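Long-range contacts in galectin 2 (Gallus gallus, PDB 2YMZ), which probably binds carbohydrate as a lectin of the galectin family, whose members recognise beta-galactosides: residues M17-H22 with G120-T125; S79-I84 with K95-H100; F45-N50 with F73-G78; L41-N46 with D90-K95. All blocks are in the same frame, centred on the assembly; numbering follows the deposited sequence.

Interaction 1 of 4, residues M17-H22 with G120-T125; sequences MKIKGH and GGFKVT
The ring of F122 lies across the backbone of G21, and this is the tight part of the contact. F122 CZ comes to 3.3 Å from G21 N, and G21 C sits over one face of the ring. G21 has no side chain, so the F122 ring and K123 O can close on its backbone, with G21 CA 3.2 Å from K123 O. F122 CG is anti to the backbone N (chi1 -173°); from there the ring atoms CE1 and CZ lie against I19 and G21. I19 CG2 meets F122 CE1 at 3.7 Å. F30 stacks on the same ring and V81 touches it. The backbones are antiparallel neighbours in the five-stranded sheet of the galectin beta-sandwich. H22 N donates to K123 O at 2.9 Å, and K123 N returns the bond to H22 O at 2.9 Å. Further on, T125 N donates to K20 O at 2.9 Å. The backbone of T125 also bonds to the second subunit, consistent with an edge-strand dimer. The other side of the contact is looser and partly exposed. K20 CB passes 4.0 Å from T125 OG1, but the rest of the lysine leads away. H22 and K123 share a sheet face, yet K123 bends off at chi2. A sulfate ion, probably from the crystallisation liquor, comes within about 4 Å of the H22 side chain, nearest atoms.

Interaction 2 of 4, residues S79-I84 with K95-H100; sequences STVKII and KLPDGH
I84 and K95 face each other as an antiparallel hydrogen-bonded pair. I84 N donates to K95 O at 3.2 Å and K95 N to I84 O at 2.7 Å. Their side chains rise on the same face of the sheet, with I84 CB 4.2 Å from K95 CB. I84 CG1 and K95 CG are both anti to their carbonyl carbons, beside the backbone N. Beyond CG the K95 chain is extended, and NZ forms a long, weak ion pair with E86. Past this pair the backbones part. A water fills in, donating to K82 O and K95 O at 2.7 Å each. The P97 ring moves up beside it, with CG 3.4 Å from K82 O. The same P97 CG makes a loose apolar contact with V81 CB at 4.3 Å. D98 CG stands between its backbone N and carbonyl carbon (chi1 63°). D98 OD1 then accepts from H100 N at 2.8 Å, the donor standing above the carboxylate plane. D98 OD2 bonds to N74 and H72. G99 N bonds to L96 O, L96 N bonds to H100 O, and G99 has a positive phi. This is a type I turn with a G1 bulge, reinforced by an Asx turn, and it is typical of a tight beta hairpin, here joining strands 91-95 and 101-105.

Interaction 3 of 4, residues F45-N50 with F73-G78; sequences FNPRFN and FNFYKG
F73 and F49 form a T-shaped pair, with the edge of F73 turned to the face of F49. The centroids are 5.1 Å apart and the planes stand at 85°. F73 CE1 makes the closest touch, 3.6 Å from F49 CD1. F73 CG is anti to its backbone N (chi1 -170°). The ring also reaches P47, and F73 CE2 lies 3.5 Å from R48 O. Two residues on, F75 crosses F49 at about a right angle. F75 CB approaches F49 CZ at 3.8 Å, while F75 O sits at the edge of the F49 ring, near its plane. F75 CE2 meets P47 CG at 3.7 Å, and F75 CZ comes near F45 CZ. The side chains of L96 and I23 also touch F75. The loop carries the chain from strand 63-70 of one sheet to strand 80-88 of the other and packs its aromatic side chains on the end of strand 40-48. Strand 40-48 holds the H-x-N-P-R sequence known from galectin carbohydrate sites. P47 points into this contact. The R48 side chain starts away from the loop, and its NE makes a salt bridge with E51. The Y76 side chain starts away, while its backbone passes the F49 ring. K77 then covers the face of F49 opposite F73. Its CG lies 3.9 Å from the ring centroid, 17° off the normal, as a CH-pi contact. The two side chains slide past each other in opposite directions, with K77 CE against F49 CB and CG. A water accepts from K77 NZ and donates to N50 OD1.

Interaction 4 of 4, residues L41-N46 with D90-K95; sequences LALHFN and DKFLVK
A42, L43 and F45 meet F92 and V94 in the core of the beta-sandwich, where the two sheets face each other. The axes of the short segments come to 9.8 Å at their closest, 24° from parallel, and the contact is made mainly by side chains. A42 CB rests 3.7 Å from F92 CZ, touching the ring at a slant. F92 also meets the ring of F87, and Y110 touches A42. L43 slides past F92 in the opposite direction, with CD2 4.0 Å from F92 CB. The same methyl, L43 CD2, lies 3.9 Å from V94 CG2, in the corner between the two. A42 and L43 are consecutive, yet both point at the other strand. They form a classic beta bulge opposite L34, at the corner where the chain turns. After it the usual alternation returns. L43 and F45 face the core, while H44 and N46 lie on the other side of their sheet. H44 bonds there to N33 and meets W64. In galectins that face carries the carbohydrate site, and it probably does so here. On the partner strand, F92 and V94 point inward, and L93 and K95 point away. F45 CG is anti to its backbone N, and chi2 of 81° turns the ring so that one face meets V94. V94 CG1 lies 4.0 Å from the ring centroid, 26° off the normal, as a CH-pi contact. It is offset toward the rim, 3.6 Å from F45 CE1. I83 packs on V94, and L43 also touches C56, V85 and F104.

Interactions 1 and 2 both use the five-stranded sheet, where strands 16-23 and 80-88 are neighbours; their centres are about 11 Å apart. Interactions 3 and 4 start from strand 40-48 of the opposite sheet and share F45 and N46, with centres about 16 Å apart. Interaction 4 spans the sandwich, while interaction 3 ties a loop to its end. L96 and I83 of interaction 2 reach the F45 side chain, which interactions 3 and 4 share. Interactions 2 and 4 have K95 in common and use the consecutive strands 80-88 and 91-95. Along the chain, interaction 1 encloses the others, interaction 3 closes before interaction 2 opens, and interactions 2 and 4 alternate. Early and late strands are thus woven into one compact domain.

Interaction 1 of 4, residues M17-H22 with G120-T125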
loop_
_atom_site.group_PDB
_atom_site.type_symbol
_atom_site.label_atom_id
_atom_site.label_comp_id
_atom_site.label_asym_id
_atom_site.label_seq_id
_atom_site.Cartn_x
_atom_site.Cartn_y
_atom_site.Cartn_z
ATOM N N MET A 17 1.313 3.577 -12.227
ATOM C CA MET A 17 1.156 3.556 -10.771
ATOM C C MET A 17 1.182 5.013 -10.299
ATOM O O MET A 17 1.997 5.833 -10.793
ATOM C CB MET A 17 2.346 2.814 -10.189
ATOM C CG MET A 17 2.316 2.653 -8.691
ATOM S SD MET A 17 3.814 1.673 -8.228
ATOM C CE MET A 17 3.392 0.015 -8.814
ATOM N N LYS A 18 0.224 5.361 -9.428
ATOM C CA LYS A 18 0.060 6.741 -8.945
ATOM C C LYS A 18 0.300 6.658 -7.451
ATOM O O LYS A 18 -0.371 5.883 -6.726
ATOM C CB LYS A 18 -1.357 7.254 -9.312
ATOM C CG LYS A 18 -1.456 7.332 -10.849
ATOM C CD LYS A 18 -2.894 7.592 -11.343
ATOM C CE LYS A 18 -3.084 7.024 -12.760
ATOM N NZ LYS A 18 -4.504 7.153 -13.192
ATOM N N ILE A 19 1.315 7.406 -6.974
ATOM C CA ILE A 19 1.676 7.363 -5.576
ATOM C C ILE A 19 1.572 8.801 -5.074
ATOM O O ILE A 19 2.307 9.654 -5.550
ATOM C CB ILE A 19 3.128 6.870 -5.427
ATOM C CG1 ILE A 19 3.184 5.368 -5.769
ATOM C CG2 ILE A 19 3.616 7.021 -3.958
ATOM C CD1 ILE A 19 4.580 4.810 -6.021
ATOM N N LYS A 20 0.740 9.059 -4.099
ATOM C CA LYS A 20 0.692 10.396 -3.504
ATOM C C LYS A 20 1.034 10.262 -2.107
ATOM O O LYS A 20 0.663 9.287 -1.440
ATOM C CB LYS A 20 -0.711 11.034 -3.477
ATOM C CG LYS A 20 -1.328 11.333 -4.793
ATOM C CD LYS A 20 -2.684 12.035 -4.485
ATOM C CE LYS A 20 -2.509 13.526 -4.351
ATOM N NZ LYS A 20 -3.873 14.197 -4.486
ATOM N N GLY A 21 1.724 11.263 -1.547
ATOM C CA GLY A 21 2.011 11.140 -0.146
ATOM C C GLY A 21 2.682 12.370 0.395
ATOM O O GLY A 21 2.902 13.350 -0.366
ATOM N N HIS A 22 2.875 12.346 1.703
ATOM C CA HIS A 22 3.440 13.493 2.430
ATOM C C HIS A 22 4.968 13.334 2.672
ATOM O O HIS A 22 5.403 12.364 3.278
ATOM C CB HIS A 22 2.716 13.595 3.761
ATOM C CG HIS A 22 3.172 14.784 4.558
ATOM N ND1 HIS A 22 2.777 16.074 4.283
ATOM C CD2 HIS A 22 4.051 14.867 5.578
ATOM C CE1 HIS A 22 3.389 16.904 5.123
ATOM N NE2 HIS A 22 4.170 16.198 5.909
ATOM N N GLY A 120 11.789 5.806 3.861
ATOM C CA GLY A 120 12.376 7.147 4.069
ATOM C C GLY A 120 11.267 8.105 4.451
ATOM O O GLY A 120 10.285 7.706 5.007
ATOM N N GLY A 121 11.417 9.401 4.154
ATOM C CA GLY A 121 10.510 10.393 4.778
ATOM C C GLY A 121 9.342 10.671 3.857
ATOM O O GLY A 121 9.205 11.777 3.349
ATOM N N PHE A 122 8.535 9.640 3.569
ATOM C CA PHE A 122 7.422 9.760 2.673
ATOM C C PHE A 122 6.301 8.870 3.239
ATOM O O PHE A 122 6.521 7.671 3.423
ATOM C CB PHE A 122 7.819 9.337 1.249
ATOM C CG PHE A 122 6.774 9.576 0.225
ATOM C CD1 PHE A 122 5.769 8.644 -0.005
ATOM C CD2 PHE A 122 6.761 10.769 -0.531
ATOM C CE1 PHE A 122 4.799 8.866 -0.950
ATOM C CE2 PHE A 122 5.791 10.983 -1.509
ATOM C CZ PHE A 122 4.795 10.055 -1.724
ATOM N N LYS A 123 5.170 9.468 3.608
ATOM C CA LYS A 123 4.029 8.721 4.168
ATOM C C LYS A 123 2.986 8.636 3.045
ATOM O O LYS A 123 2.456 9.665 2.631
ATOM C CB LYS A 123 3.317 9.411 5.365
ATOM C CG LYS A 123 4.166 9.842 6.554
ATOM C CD LYS A 123 4.587 8.740 7.524
ATOM C CE LYS A 123 5.949 9.055 8.181
ATOM N NZ LYS A 123 5.807 9.882 9.405
ATOM N N VAL A 124 2.675 7.423 2.559
ATOM C CA VAL A 124 1.737 7.277 1.460
ATOM C C VAL A 124 0.311 7.663 1.887
ATOM O O VAL A 124 -0.202 7.207 2.914
ATOM C CB VAL A 124 1.757 5.801 0.910
ATOM C CG1 VAL A 124 0.668 5.587 -0.147
ATOM C CG2 VAL A 124 3.159 5.515 0.339
ATOM N N THR A 125 -0.320 8.556 1.151
ATOM C CA THR A 125 -1.741 8.813 1.378
ATOM C C THR A 125 -2.685 8.273 0.304
ATOM O O THR A 125 -3.839 8.032 0.600
ATOM C CB THR A 125 -2.014 10.342 1.553
ATOM O OG1 THR A 125 -1.586 10.978 0.413
ATOM C CG2 THR A 125 -1.198 10.928 2.673
#

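Interaction 2 of 4, residues S79-I84 with K95-H100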
loop_
_atom_site.group_PDB
_atom_site.type_symbol
_atom_site.label_atom_id
_atom_site.label_comp_id
_atom_site.label_asym_id
_atom_site.label_seq_id
_atom_site.Cartn_x
_atom_site.Cartn_y
_atom_site.Cartn_z
ATOM N N SER A 79 5.536 18.637 2.176
ATOM C CA SER A 79 4.483 18.918 1.207
ATOM C C SER A 79 3.820 17.593 0.867
ATOM O O SER A 79 4.432 16.486 1.128
ATOM C CB SER A 79 5.077 19.480 -0.102
ATOM O OG SER A 79 6.033 18.552 -0.750
ATOM N N THR A 80 2.698 17.670 0.176
ATOM C CA THR A 80 2.037 16.426 -0.335
ATOM C C THR A 80 2.268 16.426 -1.814
ATOM O O THR A 80 2.163 17.498 -2.426
ATOM C CB THR A 80 0.532 16.473 -0.080
ATOM O OG1 THR A 80 0.332 16.305 1.304
ATOM C CG2 THR A 80 -0.252 15.323 -0.822
ATOM N N VAL A 81 2.738 15.307 -2.377
ATOM C CA VAL A 81 3.119 15.275 -3.793
ATOM C C VAL A 81 2.558 14.041 -4.453
ATOM O O VAL A 81 2.338 13.028 -3.776
ATOM C CB VAL A 81 4.634 15.231 -4.061
ATOM C CG1 VAL A 81 5.246 16.542 -3.653
ATOM C CG2 VAL A 81 5.354 14.059 -3.384
ATOM N N LYS A 82 2.318 14.154 -5.767
ATOM C CA LYS A 82 1.855 13.037 -6.543
ATOM C C LYS A 82 2.950 12.627 -7.516
ATOM O O LYS A 82 3.464 13.483 -8.230
ATOM C CB LYS A 82 0.618 13.405 -7.340
ATOM C CG LYS A 82 0.214 12.212 -8.233
ATOM C CD LYS A 82 -1.198 12.398 -8.790
ATOM C CE LYS A 82 -1.191 13.458 -9.880
ATOM N NZ LYS A 82 -2.610 13.636 -10.321
ATOM N N ILE A 83 3.338 11.355 -7.510
ATOM C CA ILE A 83 4.384 10.805 -8.424
ATOM C C ILE A 83 3.675 9.732 -9.328
ATOM O O ILE A 83 3.007 8.878 -8.812
ATOM C CB ILE A 83 5.493 10.183 -7.571
ATOM C CG1 ILE A 83 6.213 11.330 -6.801
ATOM C CG2 ILE A 83 6.538 9.539 -8.455
ATOM C CD1 ILE A 83 7.056 10.976 -5.589
ATOM N N ILE A 84 3.886 9.774 -10.635
ATOM C CA ILE A 84 3.250 8.742 -11.477
ATOM C C ILE A 84 4.384 7.942 -12.129
ATOM O O ILE A 84 5.308 8.579 -12.632
ATOM C CB ILE A 84 2.460 9.409 -12.576
ATOM C CG1 ILE A 84 1.296 10.128 -11.890
ATOM C CG2 ILE A 84 1.925 8.320 -13.551
ATOM C CD1 ILE A 84 0.449 11.062 -12.717
ATOM N N LYS A 95 6.706 10.544 -13.849
ATOM C CA LYS A 95 6.260 11.938 -14.085
ATOM C C LYS A 95 6.132 12.688 -12.782
ATOM O O LYS A 95 5.503 12.222 -11.807
ATOM C CB LYS A 95 4.891 11.979 -14.753
ATOM C CG LYS A 95 4.837 11.247 -16.056
ATOM C CD LYS A 95 3.444 11.506 -16.646
ATOM C CE LYS A 95 3.176 10.475 -17.733
ATOM N NZ LYS A 95 1.724 10.569 -18.109
ATOM N N LEU A 96 6.759 13.851 -12.744
ATOM C CA LEU A 96 6.796 14.621 -11.495
ATOM C C LEU A 96 5.714 15.700 -11.542
ATOM O O LEU A 96 5.209 16.055 -12.624
ATOM C CB LEU A 96 8.175 15.245 -11.307
ATOM C CG LEU A 96 9.461 14.407 -11.468
ATOM C CD1 LEU A 96 10.767 15.183 -11.287
ATOM C CD2 LEU A 96 9.394 13.219 -10.534
ATOM N N PRO A 97 5.398 16.281 -10.384
ATOM C CA PRO A 97 4.306 17.311 -10.305
ATOM C C PRO A 97 4.483 18.474 -11.277
ATOM O O PRO A 97 3.499 18.907 -11.923
ATOM C CB PRO A 97 4.436 17.807 -8.885
ATOM C CG PRO A 97 4.926 16.572 -8.118
ATOM C CD PRO A 97 5.918 15.915 -9.061
ATOM N N ASP A 98 5.719 18.965 -11.418
ATOM C CA ASP A 98 5.964 20.051 -12.390
ATOM C C ASP A 98 5.877 19.626 -13.856
ATOM O O ASP A 98 6.055 20.455 -14.717
ATOM C CB ASP A 98 7.276 20.752 -12.112
ATOM C CG ASP A 98 8.484 19.835 -12.255
ATOM O OD1 ASP A 98 8.378 18.716 -12.858
ATOM O OD2 ASP A 98 9.541 20.239 -11.737
ATOM N N GLY A 99 5.598 18.357 -14.141
ATOM C CA GLY A 99 5.552 17.877 -15.532
ATOM C C GLY A 99 6.891 17.373 -16.086
ATOM O O GLY A 99 6.911 16.726 -17.119
ATOM N N HIS A 100 8.004 17.611 -15.394
ATOM C CA HIS A 100 9.240 16.946 -15.764
ATOM C C HIS A 100 9.091 15.401 -15.728
ATOM O O HIS A 100 8.427 14.868 -14.853
ATOM C CB HIS A 100 10.375 17.376 -14.838
ATOM C CG HIS A 100 11.688 16.775 -15.213
ATOM N ND1 HIS A 100 12.382 17.161 -16.347
ATOM C CD2 HIS A 100 12.448 15.818 -14.609
ATOM C CE1 HIS A 100 13.504 16.461 -16.431
ATOM N NE2 HIS A 100 13.568 15.642 -15.390
HETATM O O HOH W 1 3.236 13.492 -10.959
#

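Interaction 3 of 4, residues F45-N50 with F73-G78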
loop_
_atom_site.group_PDB
_atom_site.type_symbol
_atom_site.label_atom_id
_atom_site.label_comp_id
_atom_site.label_asym_id
_atom_site.label_seq_id
_atom_site.Cartn_x
_atom_site.Cartn_y
_atom_site.Cartn_z
ATOM N N PHE A 45 13.950 4.843 -7.130
ATOM C CA PHE A 45 13.758 6.259 -7.474
ATOM C C PHE A 45 13.922 6.957 -6.145
ATOM O O PHE A 45 13.107 6.789 -5.210
ATOM C CB PHE A 45 12.293 6.409 -7.943
ATOM C CG PHE A 45 11.868 7.831 -8.169
ATOM C CD1 PHE A 45 12.196 8.461 -9.352
ATOM C CD2 PHE A 45 11.111 8.495 -7.178
ATOM C CE1 PHE A 45 11.810 9.795 -9.562
ATOM C CE2 PHE A 45 10.695 9.819 -7.394
ATOM C CZ PHE A 45 11.093 10.448 -8.558
ATOM N N ASN A 46 14.985 7.779 -6.034
ATOM C CA ASN A 46 15.331 8.235 -4.719
ATOM C C ASN A 46 15.684 9.754 -4.734
ATOM O O ASN A 46 16.826 10.146 -5.038
ATOM C CB ASN A 46 16.629 7.458 -4.352
ATOM C CG ASN A 46 17.285 7.913 -3.022
ATOM O OD1 ASN A 46 18.513 7.725 -2.904
ATOM N ND2 ASN A 46 16.551 8.336 -2.031
ATOM N N PRO A 47 14.675 10.609 -4.512
ATOM C CA PRO A 47 14.991 12.031 -4.390
ATOM C C PRO A 47 15.797 12.293 -3.127
ATOM O O PRO A 47 15.459 11.816 -2.063
ATOM C CB PRO A 47 13.605 12.644 -4.192
ATOM C CG PRO A 47 12.622 11.738 -4.936
ATOM C CD PRO A 47 13.221 10.347 -4.597
ATOM N N ARG A 48 16.873 13.040 -3.283
ATOM C CA ARG A 48 17.782 13.313 -2.159
ATOM C C ARG A 48 17.853 14.848 -1.969
ATOM O O ARG A 48 18.286 15.576 -2.870
ATOM C CB ARG A 48 19.148 12.782 -2.526
ATOM C CG ARG A 48 19.086 11.225 -2.313
ATOM C CD ARG A 48 20.422 10.551 -2.087
ATOM N NE ARG A 48 21.274 11.287 -1.183
ATOM C CZ ARG A 48 21.532 11.013 0.109
ATOM N NH1 ARG A 48 20.981 9.959 0.707
ATOM N NH2 ARG A 48 22.371 11.852 0.804
ATOM N N PHE A 49 17.426 15.274 -0.799
ATOM C CA PHE A 49 17.254 16.725 -0.562
ATOM C C PHE A 49 18.638 17.355 -0.338
ATOM O O PHE A 49 18.866 18.434 -0.836
ATOM C CB PHE A 49 16.359 16.987 0.649
ATOM C CG PHE A 49 14.894 16.865 0.297
ATOM C CD1 PHE A 49 14.215 17.975 -0.189
ATOM C CD2 PHE A 49 14.245 15.661 0.449
ATOM C CE1 PHE A 49 12.896 17.865 -0.553
ATOM C CE2 PHE A 49 12.867 15.528 0.112
ATOM C CZ PHE A 49 12.216 16.662 -0.374
ATOM N N ASN A 50 19.586 16.602 0.207
ATOM C CA ASN A 50 20.902 17.252 0.610
ATOM C C ASN A 50 21.621 17.706 -0.630
ATOM O O ASN A 50 22.223 18.779 -0.668
ATOM C CB ASN A 50 21.823 16.215 1.309
ATOM C CG ASN A 50 21.360 15.856 2.696
ATOM O OD1 ASN A 50 20.431 16.442 3.224
ATOM N ND2 ASN A 50 22.032 14.862 3.307
ATOM N N PHE A 73 14.932 19.174 -9.704
ATOM C CA PHE A 73 14.522 18.743 -8.351
ATOM C C PHE A 73 13.617 19.813 -7.763
ATOM O O PHE A 73 14.072 20.859 -7.268
ATOM C CB PHE A 73 15.730 18.688 -7.396
ATOM C CG PHE A 73 15.428 18.035 -6.109
ATOM C CD1 PHE A 73 14.949 18.755 -5.015
ATOM C CD2 PHE A 73 15.611 16.660 -5.971
ATOM C CE1 PHE A 73 14.663 18.154 -3.793
ATOM C CE2 PHE A 73 15.326 16.064 -4.736
ATOM C CZ PHE A 73 14.857 16.789 -3.639
ATOM N N ASN A 74 12.361 19.560 -7.835
ATOM C CA ASN A 74 11.345 20.479 -7.319
ATOM C C ASN A 74 10.504 19.679 -6.341
ATOM O O ASN A 74 9.295 19.424 -6.581
ATOM C CB ASN A 74 10.411 20.975 -8.435
ATOM C CG ASN A 74 10.941 22.224 -9.131
ATOM O OD1 ASN A 74 11.615 23.040 -8.529
ATOM N ND2 ASN A 74 10.703 22.321 -10.427
ATOM N N PHE A 75 11.144 19.265 -5.271
ATOM C CA PHE A 75 10.420 18.581 -4.223
ATOM C C PHE A 75 10.631 19.450 -3.074
ATOM O O PHE A 75 11.697 20.076 -2.922
ATOM C CB PHE A 75 10.970 17.175 -3.930
ATOM C CG PHE A 75 10.543 16.085 -4.926
ATOM C CD1 PHE A 75 9.229 15.624 -4.925
ATOM C CD2 PHE A 75 11.444 15.551 -5.833
ATOM C CE1 PHE A 75 8.818 14.586 -5.811
ATOM C CE2 PHE A 75 11.049 14.523 -6.746
ATOM C CZ PHE A 75 9.749 14.033 -6.706
ATOM N N TYR A 76 9.680 19.452 -2.187
ATOM C CA TYR A 76 9.737 20.311 -1.004
ATOM C C TYR A 76 9.437 19.573 0.241
ATOM O O TYR A 76 8.432 18.840 0.334
ATOM C CB TYR A 76 8.690 21.460 -1.175
ATOM C CG TYR A 76 8.985 22.181 -2.453
ATOM C CD1 TYR A 76 9.886 23.233 -2.484
ATOM C CD2 TYR A 76 8.441 21.753 -3.660
ATOM C CE1 TYR A 76 10.194 23.870 -3.652
ATOM C CE2 TYR A 76 8.774 22.350 -4.830
ATOM C CZ TYR A 76 9.629 23.410 -4.827
ATOM O OH TYR A 76 9.940 23.980 -6.031
ATOM N N LYS A 77 10.224 19.797 1.291
ATOM C CA LYS A 77 9.951 19.092 2.544
ATOM C C LYS A 77 8.655 19.574 3.153
ATOM O O LYS A 77 8.303 20.762 2.997
ATOM C CB LYS A 77 11.088 19.327 3.568
ATOM C CG LYS A 77 12.421 18.758 3.057
ATOM C CD LYS A 77 13.545 19.048 4.071
ATOM C CE LYS A 77 14.892 18.726 3.431
ATOM N NZ LYS A 77 16.018 18.854 4.463
ATOM N N GLY A 78 7.913 18.665 3.777
ATOM C CA GLY A 78 6.624 19.053 4.369
ATOM C C GLY A 78 5.426 19.121 3.418
ATOM O O GLY A 78 4.358 19.551 3.851
HETATM O O HOH W 2 18.417 18.423 2.932
#

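Interaction 4 of 4, residues L41-N46 with D90-K95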
loop_
_atom_site.group_PDB
_atom_site.type_symbol
_atom_site.label_atom_id
_atom_site.label_comp_id
_atom_site.label_asym_id
_atom_site.label_seq_id
_atom_site.Cartn_x
_atom_site.Cartn_y
_atom_site.Cartn_z
ATOM N N LEU A 41 15.753 -5.023 -7.696
ATOM C CA LEU A 41 14.914 -3.878 -8.068
ATOM C C LEU A 41 15.177 -3.389 -9.471
ATOM O O LEU A 41 16.340 -3.205 -9.869
ATOM C CB LEU A 41 15.224 -2.675 -7.102
ATOM C CG LEU A 41 14.984 -2.973 -5.596
ATOM C CD1 LEU A 41 15.408 -1.769 -4.722
ATOM C CD2 LEU A 41 13.481 -3.275 -5.355
ATOM N N ALA A 42 14.109 -3.256 -10.258
ATOM C CA ALA A 42 14.167 -2.606 -11.549
ATOM C C ALA A 42 14.363 -1.101 -11.435
ATOM O O ALA A 42 15.049 -0.510 -12.259
ATOM C CB ALA A 42 12.926 -2.942 -12.359
ATOM N N LEU A 43 13.772 -0.498 -10.390
ATOM C CA LEU A 43 13.771 0.972 -10.310
ATOM C C LEU A 43 13.882 1.310 -8.822
ATOM O O LEU A 43 12.991 0.959 -8.008
ATOM C CB LEU A 43 12.527 1.596 -10.950
ATOM C CG LEU A 43 12.384 3.160 -10.792
ATOM C CD1 LEU A 43 13.628 3.902 -11.285
ATOM C CD2 LEU A 43 11.113 3.729 -11.431
ATOM N N HIS A 44 14.948 2.022 -8.453
ATOM C CA HIS A 44 14.996 2.648 -7.143
ATOM C C HIS A 44 15.023 4.139 -7.454
ATOM O O HIS A 44 15.967 4.612 -8.109
ATOM C CB HIS A 44 16.302 2.152 -6.452
ATOM C CG HIS A 44 16.849 2.996 -5.302
ATOM N ND1 HIS A 44 16.384 2.898 -4.011
ATOM C CD2 HIS A 44 17.903 3.872 -5.259
ATOM C CE1 HIS A 44 17.105 3.696 -3.218
ATOM N NE2 HIS A 44 18.066 4.248 -3.952
ATOM N N PHE A 45 13.950 4.843 -7.130
ATOM C CA PHE A 45 13.758 6.259 -7.474
ATOM C C PHE A 45 13.922 6.957 -6.145
ATOM O O PHE A 45 13.107 6.789 -5.210
ATOM C CB PHE A 45 12.293 6.409 -7.943
ATOM C CG PHE A 45 11.868 7.831 -8.169
ATOM C CD1 PHE A 45 12.196 8.461 -9.352
ATOM C CD2 PHE A 45 11.111 8.495 -7.178
ATOM C CE1 PHE A 45 11.810 9.795 -9.562
ATOM C CE2 PHE A 45 10.695 9.819 -7.394
ATOM C CZ PHE A 45 11.093 10.448 -8.558
ATOM N N ASN A 46 14.985 7.779 -6.034
ATOM C CA ASN A 46 15.331 8.235 -4.719
ATOM C C ASN A 46 15.684 9.754 -4.734
ATOM O O ASN A 46 16.826 10.146 -5.038
ATOM C CB ASN A 46 16.629 7.458 -4.352
ATOM C CG ASN A 46 17.285 7.913 -3.022
ATOM O OD1 ASN A 46 18.513 7.725 -2.904
ATOM N ND2 ASN A 46 16.551 8.336 -2.031
ATOM N N ASP A 90 10.828 -1.128 -22.369
ATOM C CA ASP A 90 12.277 -1.060 -22.171
ATOM C C ASP A 90 12.698 0.059 -21.200
ATOM O O ASP A 90 13.888 0.257 -20.949
ATOM C CB ASP A 90 13.020 -0.888 -23.516
ATOM C CG ASP A 90 12.891 0.506 -24.085
ATOM O OD1 ASP A 90 11.854 1.147 -23.862
ATOM O OD2 ASP A 90 13.830 0.971 -24.770
ATOM N N LYS A 91 11.727 0.784 -20.675
ATOM C CA LYS A 91 12.063 1.834 -19.730
ATOM C C LYS A 91 10.917 2.103 -18.784
ATOM O O LYS A 91 9.779 1.778 -19.046
ATOM C CB LYS A 91 12.393 3.121 -20.464
ATOM C CG LYS A 91 11.276 3.701 -21.302
ATOM C CD LYS A 91 11.744 4.909 -22.116
ATOM C CE LYS A 91 10.577 5.744 -22.667
ATOM N NZ LYS A 91 10.228 5.384 -24.085
ATOM N N PHE A 92 11.294 2.748 -17.690
ATOM C CA PHE A 92 10.338 3.343 -16.741
ATOM C C PHE A 92 10.314 4.839 -16.920
ATOM O O PHE A 92 11.346 5.514 -17.169
ATOM C CB PHE A 92 10.741 2.939 -15.324
ATOM C CG PHE A 92 10.762 1.454 -15.133
ATOM C CD1 PHE A 92 9.563 0.732 -14.939
ATOM C CD2 PHE A 92 11.929 0.759 -15.226
ATOM C CE1 PHE A 92 9.589 -0.640 -14.799
ATOM C CE2 PHE A 92 11.974 -0.614 -15.082
ATOM C CZ PHE A 92 10.790 -1.331 -14.866
ATOM N N LEU A 93 9.127 5.411 -16.773
ATOM C CA LEU A 93 9.080 6.800 -16.894
ATOM C C LEU A 93 8.418 7.276 -15.578
ATOM O O LEU A 93 7.345 6.774 -15.227
ATOM C CB LEU A 93 8.221 7.121 -18.110
ATOM C CG LEU A 93 8.002 8.577 -18.477
ATOM C CD1 LEU A 93 9.179 9.100 -19.294
ATOM C CD2 LEU A 93 6.728 8.661 -19.319
ATOM N N VAL A 94 9.005 8.274 -14.904
ATOM C CA VAL A 94 8.430 8.821 -13.678
ATOM C C VAL A 94 7.999 10.259 -13.973
ATOM O O VAL A 94 8.841 11.151 -14.276
ATOM C CB VAL A 94 9.402 8.754 -12.476
ATOM C CG1 VAL A 94 8.641 9.199 -11.189
ATOM C CG2 VAL A 94 9.942 7.324 -12.274
ATOM N N LYS A 95 6.706 10.544 -13.849
ATOM C CA LYS A 95 6.260 11.938 -14.085
ATOM C C LYS A 95 6.132 12.688 -12.782
ATOM O O LYS A 95 5.503 12.222 -11.807
ATOM C CB LYS A 95 4.891 11.979 -14.753
ATOM C CG LYS A 95 4.837 11.247 -16.056
ATOM C CD LYS A 95 3.444 11.506 -16.646
ATOM C CE LYS A 95 3.176 10.475 -17.733
ATOM N NZ LYS A 95 1.724 10.569 -18.109
#